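PDB 6RB7: putative N-acetylneuraminate lyase from [Ruminococcus] gnavus ATCC 29149, which is a putative lyase of the dihydrodipicolinate synthetase family, built as an eight-stranded beta/alpha barrel and assembled here from four copies of the chain. Local coordinates for residues Arg92-Val95 with Leu96-Met100; Ala150-Gln153 with Tyr154-Ile158; Asn183-Val186 with Glu187-Asn191; Lys262-Glu265 with Ala266-Ile269; Ile277-Met280 with Cys281-His284. All blocks are in the same frame, centred on the assembly; numbering follows the deposited sequence.

Interaction 1 of 5, residues Arg92-Val95 with Leu96-Met100; sequences RKIV and LENVM
The carbonyl oxygen of Ile94 is gripped twice by Asn98, one turn further along the helix. Backbone Asn98 N donates to Ile94 O at 3.1 Å, and the side-chain amide adds a second bond, Asn98 ND2 to Ile94 O at 2.9 Å. The two donors reach the oxygen from opposite faces of the carbonyl plane; the amide nitrogen stands 37° out of that plane, well above it. Asn98 can fold back in this way because its CG lies anti to the carbonyl carbon, beside the backbone N (chi1 -76°). The side chains of Ile94 and Asn98 run side by side in the same direction, with Ile94 CG2 3.6 Å from Asn98 ND2, so a methyl group flanks the amide nitrogen. The other end of this amide, OD1, accepts from Gln61 and Lys101, and the bonds at both ends should fix its rotation.

Glu97 lies against the preceding turn by its aliphatic part: CG is 3.2 Å from Lys93 O, the same oxygen that accepts from Glu97 N at 2.9 Å. Its carboxylate does not pair with the lysine, since Lys93 NZ and Glu97 OE2 are 6.7 Å apart; Glu97 turns to His127 and Lys93 to Glu123. On another side of the helix, Val95 CG1 approaches Val99 CG2 at 4.4 Å.

Helix 89-103 is the crossover of a beta-alpha-beta unit between strands 74-77 and 108-112. Leu96 packs on Val109 and Ala111 of the latter strand, Val99 meets helix 57-70, and Lys93 and Leu96 touch helix 118-130.

Interaction 2 of 5, residues Ala150-Gln153 with Tyr154-Ile158; sequences AIAQ and YWNAI
Ile151 lays its CG2 methyl over one face of the Trp155 indole, one helical turn ahead. The methyl carbon sits 3.5 Å from the centroid of the six-membered ring and only 10° off the ring normal, a CH-pi contact. Its nearest ring atoms are Trp155 CH2 and CZ3, with Ile151 CG2 to Trp155 CH2 at 3.6 Å. Both first torsions contribute: Ile151 carries CG2 anti to the backbone N while CG1 stands beside it, and Trp155 has CG anti to the carbonyl carbon (chi1 -71°), which leans the indole back along the helix toward the isoleucine. The two side chains thus run side by side. Under them, Trp155 N donates to Ile151 O at 3.0 Å, and indole NE1 is satisfied by Ile139 O.

Tyr154 takes the other course. With its CG opposite the backbone N (chi1 172°), the ring leaves the preceding turn and runs toward the following one, where Ile158 CD1 rests 3.7 Å above the ring plane, over its centre. The phenol OH is hydrogen-bonded to Cys115 O. At the root of the side chain, Tyr154 CB lies 3.4 Å from Ile151 O. Gln153, extended beyond CG, gives its amide NE2 to Glu308 of the second subunit.

Helix 148-160 links strands 135-138 and 166-171 in a beta-alpha-beta unit. Trp155 faces Ile169 of the second strand and also touches helix 182-188, while Tyr154 and Ile158 pack against helix 118-130.

Interaction 3 of 5, residues Asn183-Val186 with Glu187-Asn191; sequences NLFV and EMRKN
Arg189 folds back over the Phe185 ring at the C-terminal end of helix 182-188, a cation-pi contact in one of the outer helices of the beta/alpha barrel. The chain here passes into a type I beta turn from Met188 to Asn191. From the root outward, Arg189 CB lies 3.6 Å from Phe185 O, the oxygen that also accepts Arg189 N. CG, directed back beside the backbone N (chi1 -74°), passes over the ring face in a CH-pi contact, 4.2 Å from the centroid. CD stays near the ring rim, 4.0 Å from Phe185 CZ. The bend at chi3 then swings the guanidinium across: CZ is 4.7 Å from the Phe185 centroid and 20° off its normal, and NH1 is the group that presses on the ring, with Phe185 CD2 only 3.2 Å away. Ring and guanidinium planes stand 78° apart, so the cation meets the face with an edge and is not stacked flat. NH2 reaches past to Val186, whose CA lies over one guanidinium face.

Phe185 also meets Phe210 edge-to-face, while Arg189 touches Ala213 and Ala214 of helix 204-214. Leu184 and Met188 run side by side on the flank facing helix 148-160. Toward solvent, Glu187 bends at chi2 to meet the extended Lys190, and the salt bridge closes with Lys190 NZ 2.9 Å from Glu187 OE1, on the syn side of the carboxylate.

Interaction 4 of 5, residues Lys262-Glu265 with Ala266-Ile269; sequences KMTE and ARKI
The first turn of helix 263-281 begins with Lys262 at the N-cap position, and Ala266 N donates to Lys262 O at 3.0 Å, the first of four successive i to i+4 backbone bonds. Arg267 N follows, bonding to Met263 O at 2.9 Å, and the arginine side chain then doubles back over the same carbonyl. Met263 O lies 3.5 Å above the guanidinium plane, over its centre, so the oxygen faces the flat of the group and not its N-H edge. The bend at chi3 (-65°) brings the guanidinium round to this place. Of its two end nitrogens, NH2 comes within 3.2 Å of Thr264 OG1, while NH1 bonds to Val233 O of the third subunit.

Thr264 sends its two branches to different neighbours. The hydroxyl faces Arg267, whereas CG2, lying anti to the backbone N, is 3.2 Å from Lys268 NZ; these two side chains run alongside each other. The aliphatic part of Lys268 also crosses the carbonyl of the preceding turn, with CG 3.5 Å from Thr264 O. Ala266, by contrast, is buried, packing on Met229, Leu254 and Cys257.

Arg267 also packs on Ile234 of the third subunit, and the Lys262 side chain touches bound bicine, whose pocket also includes Ala260 and Gly261. The arrangement is that of a helix N-terminus set at a subunit interface.

Interaction 5 of 5, residues Ile277-Met280 with Cys281-His284; sequences IYKM and CSAH
The C-terminal end of helix 263-281 runs out into the loop before helix 287-299, and at this point Ser282 turns back onto the last helical turn. Lys279 O accepts from it twice. Ser282 OG donates at 2.7 Å to Lys279 O, in the carbonyl plane and on a lone pair, while Ser282 N approaches the same oxygen at 3.1 Å from well above that plane, 65° out of it. The hydroxyl gains its place by standing between the backbone N and the carbonyl carbon (chi1 76°), which directs OG back along the helix. It has a second partner in a water that donates to Ser282 OG at 2.7 Å and accepts from Lys279 NZ at 3.3 Å. Lys279 curls round to that water through bends at chi2 and chi3, its CD passing 4.0 Å from Ser282 OG, and its ammonium group also forms a salt bridge with Glu323 of helix 317-335.

Cys281 N keeps an i to i+4 bond, to Ile277 O at 2.9 Å, and makes a weak one to Tyr278 O. The thiol leans back over the preceding turn, with SG 4.1 Å from Ile277 CG2. Tyr278 points away from this turn, and its OH bonds to Gln208 of the third subunit. Met280, on the buried flank, packs on Ile291, Ile294 and Ala324.

The i to i+3 bond from Ser282 N, joined by the serine hydroxyl on the same carbonyl, is of the kind found at the C-terminal end of an alpha-helix, here where helix 263-281 gives way to the loop before helix 287-299.

How the interactions relate
Each interaction joins adjoining pieces of chain, so none closes a long loop; the five follow in series, neither nesting nor crossing. Interactions 1, 2 and 3 lie on outer helices of the barrel, 89-103, 148-160 and 182-188, with helix 118-130 between the first two. Interactions 2 and 3 touch, their centres about 11 Å apart, where Met188 packs on Ala152 and Trp155, tying neighbouring helices together. Interaction 1 stands apart, its nearest atoms about 8 Å from interaction 2. Interactions 4 and 5 mark the beginning and end of helix 263-281, with centres about 23 Å apart; interactions 2 and 4 lie on opposite sides of the chain's centre.

Interaction 1 of 5, residues Arg92-Val95 with Leu96-Met100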
loop_
_atom_site.group_PDB
_atom_site.type_symbol
_atom_site.label_atom_id
_atom_site.label_comp_id
_atom_site.label_asym_id
_atom_site.label_seq_id
_atom_site.Cartn_x
_atom_site.Cartn_y
_atom_site.Cartn_z
ATOM N N ARG A 92 14.032 -25.719 -15.825
ATOM C CA ARG A 92 14.981 -25.247 -14.798
ATOM C C ARG A 92 16.082 -26.289 -14.571
ATOM O O ARG A 92 17.246 -25.896 -14.287
ATOM C CB ARG A 92 14.220 -24.874 -13.533
ATOM C CG ARG A 92 13.401 -23.610 -13.775
ATOM C CD ARG A 92 12.408 -23.314 -12.668
ATOM N NE ARG A 92 13.015 -22.880 -11.433
ATOM C CZ ARG A 92 12.325 -22.373 -10.408
ATOM N NH1 ARG A 92 11.007 -22.280 -10.498
ATOM N NH2 ARG A 92 12.981 -21.960 -9.329
ATOM N N LYS A 93 15.765 -27.567 -14.662
ATOM C CA LYS A 93 16.794 -28.617 -14.578
ATOM C C LYS A 93 17.766 -28.494 -15.749
ATOM O O LYS A 93 18.985 -28.548 -15.514
ATOM C CB LYS A 93 16.147 -29.996 -14.600
ATOM C CG LYS A 93 15.453 -30.368 -13.314
ATOM C CD LYS A 93 14.881 -31.771 -13.393
ATOM C CE LYS A 93 14.202 -32.213 -12.124
ATOM N NZ LYS A 93 13.593 -33.567 -12.295
ATOM N N ILE A 94 17.255 -28.295 -16.959
ATOM C CA ILE A 94 18.114 -28.161 -18.159
ATOM C C ILE A 94 19.043 -26.949 -17.990
ATOM O O ILE A 94 20.250 -27.056 -18.247
ATOM C CB ILE A 94 17.275 -28.119 -19.430
ATOM C CG1 ILE A 94 16.597 -29.496 -19.620
ATOM C CG2 ILE A 94 18.150 -27.728 -20.619
ATOM C CD1 ILE A 94 15.538 -29.496 -20.655
ATOM N N VAL A 95 18.518 -25.823 -17.502
ATOM C CA VAL A 95 19.392 -24.654 -17.308
ATOM C C VAL A 95 20.532 -25.020 -16.357
ATOM O O VAL A 95 21.710 -24.762 -16.663
ATOM C CB VAL A 95 18.594 -23.434 -16.791
ATOM C CG1 VAL A 95 19.517 -22.337 -16.353
ATOM C CG2 VAL A 95 17.593 -22.955 -17.836
ATOM N N LEU A 96 20.207 -25.561 -15.183
ATOM C CA LEU A 96 21.239 -25.758 -14.150
ATOM C C LEU A 96 22.256 -26.829 -14.622
ATOM O O LEU A 96 23.442 -26.639 -14.389
ATOM C CB LEU A 96 20.611 -26.119 -12.816
ATOM C CG LEU A 96 21.601 -26.262 -11.676
ATOM C CD1 LEU A 96 22.306 -24.915 -11.379
ATOM C CD2 LEU A 96 20.881 -26.758 -10.438
ATOM N N GLU A 97 21.781 -27.872 -15.278
ATOM C CA GLU A 97 22.702 -28.906 -15.814
ATOM C C GLU A 97 23.716 -28.266 -16.750
ATOM O O GLU A 97 24.894 -28.617 -16.665
ATOM C CB GLU A 97 21.889 -29.991 -16.516
ATOM C CG GLU A 97 21.168 -30.861 -15.538
ATOM C CD GLU A 97 20.111 -31.781 -16.140
ATOM O OE1 GLU A 97 19.947 -31.783 -17.369
ATOM O OE2 GLU A 97 19.406 -32.458 -15.364
ATOM N N ASN A 98 23.282 -27.372 -17.630
ATOM C CA ASN A 98 24.170 -26.737 -18.627
ATOM C C ASN A 98 25.083 -25.704 -17.980
ATOM O O ASN A 98 26.219 -25.575 -18.415
ATOM C CB ASN A 98 23.364 -26.259 -19.811
ATOM C CG ASN A 98 22.972 -27.444 -20.686
ATOM O OD1 ASN A 98 23.835 -27.971 -21.406
ATOM N ND2 ASN A 98 21.721 -27.896 -20.584
ATOM N N VAL A 99 24.657 -25.021 -16.926
ATOM C CA VAL A 99 25.597 -24.171 -16.153
ATOM C C VAL A 99 26.708 -25.034 -15.570
ATOM O O VAL A 99 27.905 -24.713 -15.697
ATOM C CB VAL A 99 24.845 -23.385 -15.052
ATOM C CG1 VAL A 99 25.856 -22.708 -14.122
ATOM C CG2 VAL A 99 23.885 -22.394 -15.700
ATOM N N MET A 100 26.320 -26.099 -14.904
ATOM C CA MET A 100 27.299 -26.900 -14.116
ATOM C C MET A 100 28.233 -27.628 -15.087
ATOM O O MET A 100 29.383 -27.836 -14.708
ATOM C CB MET A 100 26.570 -27.874 -13.195
ATOM C CG MET A 100 25.729 -27.199 -12.106
ATOM S SD MET A 100 26.613 -25.968 -11.124
ATOM C CE MET A 100 27.595 -27.026 -10.055
#

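Interaction 2 of 5, residues Ala150-Gln153 with Tyr154-Ile158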
loop_
_atom_site.group_PDB
_atom_site.type_symbol
_atom_site.label_atom_id
_atom_site.label_comp_id
_atom_site.label_asym_id
_atom_site.label_seq_id
_atom_site.Cartn_x
_atom_site.Cartn_y
_atom_site.Cartn_z
ATOM N N ALA A 150 3.543 -21.041 7.762
ATOM C CA ALA A 150 3.437 -21.715 6.451
ATOM C C ALA A 150 4.647 -21.367 5.579
ATOM O O ALA A 150 5.139 -22.218 4.824
ATOM C CB ALA A 150 2.148 -21.372 5.766
ATOM N N ILE A 151 5.101 -20.122 5.655
ATOM C CA ILE A 151 6.315 -19.697 4.903
ATOM C C ILE A 151 7.525 -20.486 5.414
ATOM O O ILE A 151 8.311 -21.033 4.604
ATOM C CB ILE A 151 6.524 -18.189 4.994
ATOM C CG1 ILE A 151 5.330 -17.429 4.448
ATOM C CG2 ILE A 151 7.811 -17.836 4.244
ATOM C CD1 ILE A 151 5.341 -15.937 4.647
ATOM N N ALA A 152 7.699 -20.579 6.742
ATOM C CA ALA A 152 8.811 -21.344 7.319
ATOM C C ALA A 152 8.706 -22.808 6.914
ATOM O O ALA A 152 9.720 -23.430 6.579
ATOM C CB ALA A 152 8.829 -21.222 8.825
ATOM N N GLN A 153 7.502 -23.361 6.912
ATOM C CA GLN A 153 7.333 -24.806 6.558
ATOM C C GLN A 153 7.768 -24.992 5.102
ATOM O O GLN A 153 8.413 -25.994 4.804
ATOM C CB GLN A 153 5.878 -25.242 6.809
ATOM C CG GLN A 153 5.528 -26.596 6.228
ATOM C CD GLN A 153 4.034 -26.892 6.306
ATOM O OE1 GLN A 153 3.320 -26.388 7.162
ATOM N NE2 GLN A 153 3.531 -27.692 5.379
ATOM N N TYR A 154 7.419 -24.065 4.210
ATOM C CA TYR A 154 7.776 -24.145 2.784
ATOM C C TYR A 154 9.301 -24.139 2.648
ATOM O O TYR A 154 9.895 -25.038 2.050
ATOM C CB TYR A 154 7.132 -22.989 2.055
ATOM C CG TYR A 154 7.495 -22.738 0.610
ATOM C CD1 TYR A 154 6.988 -23.493 -0.430
ATOM C CD2 TYR A 154 8.248 -21.611 0.270
ATOM C CE1 TYR A 154 7.204 -23.137 -1.756
ATOM C CE2 TYR A 154 8.491 -21.256 -1.050
ATOM C CZ TYR A 154 7.954 -22.016 -2.072
ATOM O OH TYR A 154 8.122 -21.673 -3.384
ATOM N N TRP A 155 9.958 -23.145 3.240
ATOM C CA TRP A 155 11.441 -23.050 3.150
ATOM C C TRP A 155 12.108 -24.267 3.787
ATOM O O TRP A 155 13.082 -24.775 3.231
ATOM C CB TRP A 155 11.921 -21.746 3.744
ATOM C CG TRP A 155 11.574 -20.544 2.921
ATOM C CD1 TRP A 155 11.369 -20.491 1.578
ATOM C CD2 TRP A 155 11.428 -19.196 3.400
ATOM N NE1 TRP A 155 11.130 -19.194 1.199
ATOM C CE2 TRP A 155 11.204 -18.377 2.286
ATOM C CE3 TRP A 155 11.525 -18.589 4.663
ATOM C CZ2 TRP A 155 10.969 -17.000 2.387
ATOM C CZ3 TRP A 155 11.327 -17.236 4.760
ATOM C CH2 TRP A 155 11.042 -16.455 3.641
ATOM N N ASN A 156 11.630 -24.678 4.946
ATOM C CA ASN A 156 12.235 -25.833 5.639
ATOM C C ASN A 156 12.025 -27.104 4.815
ATOM O O ASN A 156 12.922 -27.989 4.855
ATOM C CB ASN A 156 11.788 -25.916 7.088
ATOM C CG ASN A 156 12.494 -24.913 7.966
ATOM O OD1 ASN A 156 11.836 -24.317 8.860
ATOM N ND2 ASN A 156 13.775 -24.717 7.755
ATOM N N ALA A 157 10.897 -27.262 4.135
ATOM C CA ALA A 157 10.638 -28.446 3.293
ATOM C C ALA A 157 11.597 -28.453 2.132
ATOM O O ALA A 157 12.167 -29.503 1.758
ATOM C CB ALA A 157 9.212 -28.507 2.817
ATOM N N ILE A 158 11.810 -27.278 1.527
ATOM C CA ILE A 158 12.755 -27.169 0.398
ATOM C C ILE A 158 14.164 -27.497 0.917
ATOM O O ILE A 158 14.876 -28.302 0.285
ATOM C CB ILE A 158 12.670 -25.748 -0.208
ATOM C CG1 ILE A 158 11.298 -25.538 -0.841
ATOM C CG2 ILE A 158 13.790 -25.523 -1.198
ATOM C CD1 ILE A 158 11.002 -24.097 -1.230
#

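Interaction 3 of 5, residues Asn183-Val186 with Glu187-Asn191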
loop_
_atom_site.group_PDB
_atom_site.type_symbol
_atom_site.label_atom_id
_atom_site.label_comp_id
_atom_site.label_asym_id
_atom_site.label_seq_id
_atom_site.Cartn_x
_atom_site.Cartn_y
_atom_site.Cartn_z
ATOM N N ASN A 183 10.888 -11.754 13.117
ATOM C CA ASN A 183 10.455 -12.974 13.837
ATOM C C ASN A 183 10.627 -14.190 12.916
ATOM O O ASN A 183 11.057 -15.265 13.387
ATOM C CB ASN A 183 9.004 -12.917 14.293
ATOM C CG ASN A 183 8.806 -12.015 15.494
ATOM O OD1 ASN A 183 9.763 -11.607 16.140
ATOM N ND2 ASN A 183 7.555 -11.717 15.814
ATOM N N LEU A 184 10.260 -14.058 11.630
ATOM C CA LEU A 184 10.396 -15.204 10.712
ATOM C C LEU A 184 11.878 -15.509 10.509
ATOM O O LEU A 184 12.234 -16.692 10.411
ATOM C CB LEU A 184 9.656 -14.905 9.414
ATOM C CG LEU A 184 9.738 -15.972 8.340
ATOM C CD1 LEU A 184 9.373 -17.360 8.774
ATOM C CD2 LEU A 184 8.877 -15.544 7.158
ATOM N N PHE A 185 12.739 -14.487 10.486
ATOM C CA PHE A 185 14.179 -14.743 10.313
ATOM C C PHE A 185 14.731 -15.464 11.551
ATOM O O PHE A 185 15.539 -16.378 11.379
ATOM C CB PHE A 185 14.884 -13.454 9.929
ATOM C CG PHE A 185 16.329 -13.604 9.529
ATOM C CD1 PHE A 185 16.797 -14.699 8.810
ATOM C CD2 PHE A 185 17.216 -12.565 9.781
ATOM C CE1 PHE A 185 18.118 -14.754 8.418
ATOM C CE2 PHE A 185 18.534 -12.647 9.403
ATOM C CZ PHE A 185 18.989 -13.743 8.725
ATOM N N VAL A 186 14.290 -15.086 12.753
ATOM C CA VAL A 186 14.693 -15.825 13.980
ATOM C C VAL A 186 14.334 -17.296 13.801
ATOM O O VAL A 186 15.175 -18.180 14.072
ATOM C CB VAL A 186 14.053 -15.226 15.243
ATOM C CG1 VAL A 186 14.233 -16.179 16.434
ATOM C CG2 VAL A 186 14.644 -13.853 15.559
ATOM N N GLU A 187 13.091 -17.579 13.376
ATOM C CA GLU A 187 12.660 -18.980 13.227
ATOM C C GLU A 187 13.559 -19.672 12.197
ATOM O O GLU A 187 13.973 -20.828 12.388
ATOM C CB GLU A 187 11.178 -18.993 12.866
ATOM C CG GLU A 187 10.634 -20.377 12.680
ATOM C CD GLU A 187 10.357 -21.134 13.973
ATOM O OE1 GLU A 187 10.659 -20.616 15.086
ATOM O OE2 GLU A 187 9.826 -22.242 13.848
ATOM N N MET A 188 13.835 -19.036 11.068
ATOM C CA MET A 188 14.600 -19.688 10.002
ATOM C C MET A 188 16.072 -19.907 10.414
ATOM O O MET A 188 16.678 -20.858 9.912
ATOM C CB MET A 188 14.548 -18.874 8.707
ATOM C CG MET A 188 13.179 -18.877 8.085
ATOM S SD MET A 188 12.451 -20.558 7.855
ATOM C CE MET A 188 13.744 -21.353 6.934
ATOM N N ARG A 189 16.621 -19.102 11.331
ATOM C CA ARG A 189 18.031 -19.285 11.758
ATOM C C ARG A 189 18.153 -20.543 12.625
ATOM O O ARG A 189 19.294 -20.985 12.876
ATOM C CB ARG A 189 18.546 -18.023 12.457
ATOM C CG ARG A 189 18.815 -16.880 11.488
ATOM C CD ARG A 189 19.675 -15.772 12.092
ATOM N NE ARG A 189 19.313 -15.267 13.414
ATOM C CZ ARG A 189 18.452 -14.275 13.659
ATOM N NH1 ARG A 189 17.792 -13.714 12.684
ATOM N NH2 ARG A 189 18.211 -13.880 14.887
ATOM N N LYS A 190 17.047 -21.137 13.036
ATOM C CA LYS A 190 17.056 -22.460 13.721
ATOM C C LYS A 190 17.506 -23.559 12.771
ATOM O O LYS A 190 17.969 -24.604 13.249
ATOM C CB LYS A 190 15.687 -22.799 14.284
ATOM C CG LYS A 190 15.245 -21.909 15.435
ATOM C CD LYS A 190 13.862 -22.177 15.907
ATOM C CE LYS A 190 13.478 -21.285 17.070
ATOM N NZ LYS A 190 12.056 -21.512 17.436
ATOM N N ASN A 191 17.357 -23.351 11.459
ATOM C CA ASN A 191 17.820 -24.309 10.441
ATOM C C ASN A 191 19.287 -23.983 10.170
ATOM O O ASN A 191 19.601 -22.908 9.631
ATOM C CB ASN A 191 16.985 -24.166 9.165
ATOM C CG ASN A 191 17.434 -25.030 8.017
ATOM O OD1 ASN A 191 18.575 -25.478 7.992
ATOM N ND2 ASN A 191 16.521 -25.245 7.067
#

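Interaction 4 of 5, residues Lys262-Glu265 with Ala266-Ile269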
loop_
_atom_site.group_PDB
_atom_site.type_symbol
_atom_site.label_atom_id
_atom_site.label_comp_id
_atom_site.label_asym_id
_atom_site.label_seq_id
_atom_site.Cartn_x
_atom_site.Cartn_y
_atom_site.Cartn_z
ATOM N N LYS A 262 36.869 4.070 -1.579
ATOM C CA LYS A 262 36.921 5.137 -2.613
ATOM C C LYS A 262 35.487 5.493 -3.001
ATOM O O LYS A 262 34.997 5.076 -4.070
ATOM C CB LYS A 262 37.723 4.683 -3.813
ATOM C CG LYS A 262 39.215 4.541 -3.517
ATOM C CD LYS A 262 40.014 4.001 -4.660
ATOM C CE LYS A 262 41.496 4.125 -4.371
ATOM N NZ LYS A 262 42.295 3.343 -5.339
ATOM N N MET A 263 34.815 6.252 -2.147
ATOM C CA MET A 263 33.354 6.452 -2.278
ATOM C C MET A 263 33.052 7.431 -3.418
ATOM O O MET A 263 31.976 7.300 -4.009
ATOM C CB MET A 263 32.779 6.891 -0.933
ATOM C CG MET A 263 33.279 5.951 0.183
ATOM S SD MET A 263 33.068 4.178 -0.207
ATOM C CE MET A 263 31.501 4.381 -1.046
ATOM N N THR A 264 33.941 8.386 -3.742
ATOM C CA THR A 264 33.693 9.307 -4.882
ATOM C C THR A 264 33.702 8.498 -6.189
ATOM O O THR A 264 32.794 8.670 -7.047
ATOM C CB THR A 264 34.675 10.477 -4.954
ATOM O OG1 THR A 264 34.413 11.218 -3.776
ATOM C CG2 THR A 264 34.489 11.339 -6.181
ATOM N N GLU A 265 34.706 7.651 -6.356
ATOM C CA GLU A 265 34.814 6.824 -7.569
ATOM C C GLU A 265 33.620 5.852 -7.629
ATOM O O GLU A 265 33.048 5.649 -8.721
ATOM C CB GLU A 265 36.152 6.097 -7.553
ATOM C CG GLU A 265 37.336 7.063 -7.624
ATOM C CD GLU A 265 37.957 7.612 -6.340
ATOM O OE1 GLU A 265 37.270 7.695 -5.256
ATOM O OE2 GLU A 265 39.184 7.972 -6.414
ATOM N N ALA A 266 33.257 5.280 -6.482
ATOM C CA ALA A 266 32.095 4.369 -6.397
ATOM C C ALA A 266 30.846 5.108 -6.852
ATOM O O ALA A 266 30.063 4.563 -7.661
ATOM C CB ALA A 266 31.959 3.812 -5.012
ATOM N N ARG A 267 30.622 6.326 -6.360
ATOM C CA ARG A 267 29.409 7.097 -6.736
ATOM C C ARG A 267 29.393 7.346 -8.240
ATOM O O ARG A 267 28.328 7.179 -8.870
ATOM C CB ARG A 267 29.370 8.485 -6.093
ATOM C CG ARG A 267 28.576 8.577 -4.827
ATOM C CD ARG A 267 28.439 10.007 -4.319
ATOM N NE ARG A 267 29.708 10.624 -3.922
ATOM C CZ ARG A 267 30.377 10.359 -2.814
ATOM N NH1 ARG A 267 29.977 9.432 -1.937
ATOM N NH2 ARG A 267 31.502 11.012 -2.579
ATOM N N LYS A 268 30.534 7.671 -8.858
ATOM C CA LYS A 268 30.551 7.869 -10.328
ATOM C C LYS A 268 30.040 6.621 -11.045
ATOM O O LYS A 268 29.227 6.747 -12.008
ATOM C CB LYS A 268 31.936 8.284 -10.820
ATOM C CG LYS A 268 32.317 9.700 -10.389
ATOM C CD LYS A 268 33.641 10.147 -10.965
ATOM C CE LYS A 268 33.885 11.627 -10.742
ATOM N NZ LYS A 268 34.246 11.892 -9.331
ATOM N N ILE A 269 30.524 5.451 -10.621
ATOM C CA ILE A 269 30.139 4.195 -11.292
ATOM C C ILE A 269 28.659 3.899 -11.024
ATOM O O ILE A 269 27.933 3.538 -11.935
ATOM C CB ILE A 269 31.072 3.052 -10.898
ATOM C CG1 ILE A 269 32.515 3.371 -11.323
ATOM C CG2 ILE A 269 30.573 1.770 -11.549
ATOM C CD1 ILE A 269 33.526 2.449 -10.729
#

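Interaction 5 of 5, residues Ile277-Met280 with Cys281-His284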
loop_
_atom_site.group_PDB
_atom_site.type_symbol
_atom_site.label_atom_id
_atom_site.label_comp_id
_atom_site.label_asym_id
_atom_site.label_seq_id
_atom_site.Cartn_x
_atom_site.Cartn_y
_atom_site.Cartn_z
ATOM N N ILE A 277 20.423 1.603 -16.297
ATOM C CA ILE A 277 19.208 0.872 -15.904
ATOM C C ILE A 277 17.974 1.668 -16.314
ATOM O O ILE A 277 17.025 1.077 -16.872
ATOM C CB ILE A 277 19.218 0.570 -14.394
ATOM C CG1 ILE A 277 20.380 -0.368 -14.043
ATOM C CG2 ILE A 277 17.873 0.016 -13.964
ATOM C CD1 ILE A 277 20.570 -0.547 -12.573
ATOM N N TYR A 278 17.959 2.975 -16.039
ATOM C CA TYR A 278 16.764 3.780 -16.340
ATOM C C TYR A 278 16.536 3.777 -17.863
ATOM O O TYR A 278 15.356 3.619 -18.301
ATOM C CB TYR A 278 16.863 5.176 -15.765
ATOM C CG TYR A 278 17.162 5.221 -14.279
ATOM C CD1 TYR A 278 16.717 4.232 -13.412
ATOM C CD2 TYR A 278 17.958 6.215 -13.759
ATOM C CE1 TYR A 278 17.042 4.264 -12.072
ATOM C CE2 TYR A 278 18.255 6.281 -12.406
ATOM C CZ TYR A 278 17.806 5.305 -11.564
ATOM O OH TYR A 278 18.136 5.300 -10.238
ATOM N N LYS A 279 17.605 3.844 -18.636
ATOM C CA LYS A 279 17.466 3.780 -20.112
ATOM C C LYS A 279 16.895 2.411 -20.529
ATOM O O LYS A 279 15.954 2.357 -21.331
ATOM C CB LYS A 279 18.819 4.041 -20.768
ATOM C CG LYS A 279 18.785 4.013 -22.304
ATOM C CD LYS A 279 17.932 5.064 -22.917
ATOM C CE LYS A 279 18.373 6.466 -22.601
ATOM N NZ LYS A 279 17.642 7.424 -23.482
ATOM N N MET A 280 17.395 1.320 -19.973
ATOM C CA MET A 280 16.899 -0.002 -20.376
ATOM C C MET A 280 15.427 -0.139 -19.985
ATOM O O MET A 280 14.699 -0.814 -20.686
ATOM C CB MET A 280 17.704 -1.106 -19.716
ATOM C CG MET A 280 19.158 -1.076 -20.144
ATOM S SD MET A 280 20.100 -2.556 -19.716
ATOM C CE MET A 280 19.995 -2.489 -17.915
ATOM N N CYS A 281 15.007 0.468 -18.884
ATOM C CA CYS A 281 13.604 0.324 -18.398
ATOM C C CYS A 281 12.658 1.248 -19.153
ATOM O O CYS A 281 11.429 1.120 -18.955
ATOM C CB CYS A 281 13.557 0.602 -16.906
ATOM S SG CYS A 281 14.312 -0.725 -15.932
ATOM N N SER A 282 13.167 2.126 -20.016
ATOM C CA SER A 282 12.361 3.108 -20.785
ATOM C C SER A 282 11.741 2.471 -22.038
ATOM O O SER A 282 10.922 3.127 -22.691
ATOM C CB SER A 282 13.164 4.328 -21.124
ATOM O OG SER A 282 14.077 4.090 -22.193
ATOM N N ALA A 283 12.128 1.255 -22.387
ATOM C CA ALA A 283 11.629 0.535 -23.559
ATOM C C ALA A 283 10.184 0.072 -23.341
ATOM O O ALA A 283 9.742 -0.127 -22.192
ATOM C CB ALA A 283 12.549 -0.630 -23.884
ATOM N N HIS A 284 9.501 -0.170 -24.446
ATOM C CA HIS A 284 8.196 -0.869 -24.456
ATOM C C HIS A 284 8.405 -2.330 -24.035
ATOM O O HIS A 284 7.697 -2.819 -23.130
ATOM C CB HIS A 284 7.578 -0.723 -25.838
ATOM C CG HIS A 284 6.310 -1.460 -26.040
ATOM N ND1 HIS A 284 5.080 -0.862 -25.896
ATOM C CD2 HIS A 284 6.072 -2.740 -26.395
ATOM C CE1 HIS A 284 4.150 -1.736 -26.205
ATOM N NE2 HIS A 284 4.710 -2.864 -26.502
HETATM O O HOH W 1 14.570 6.318 -23.566
#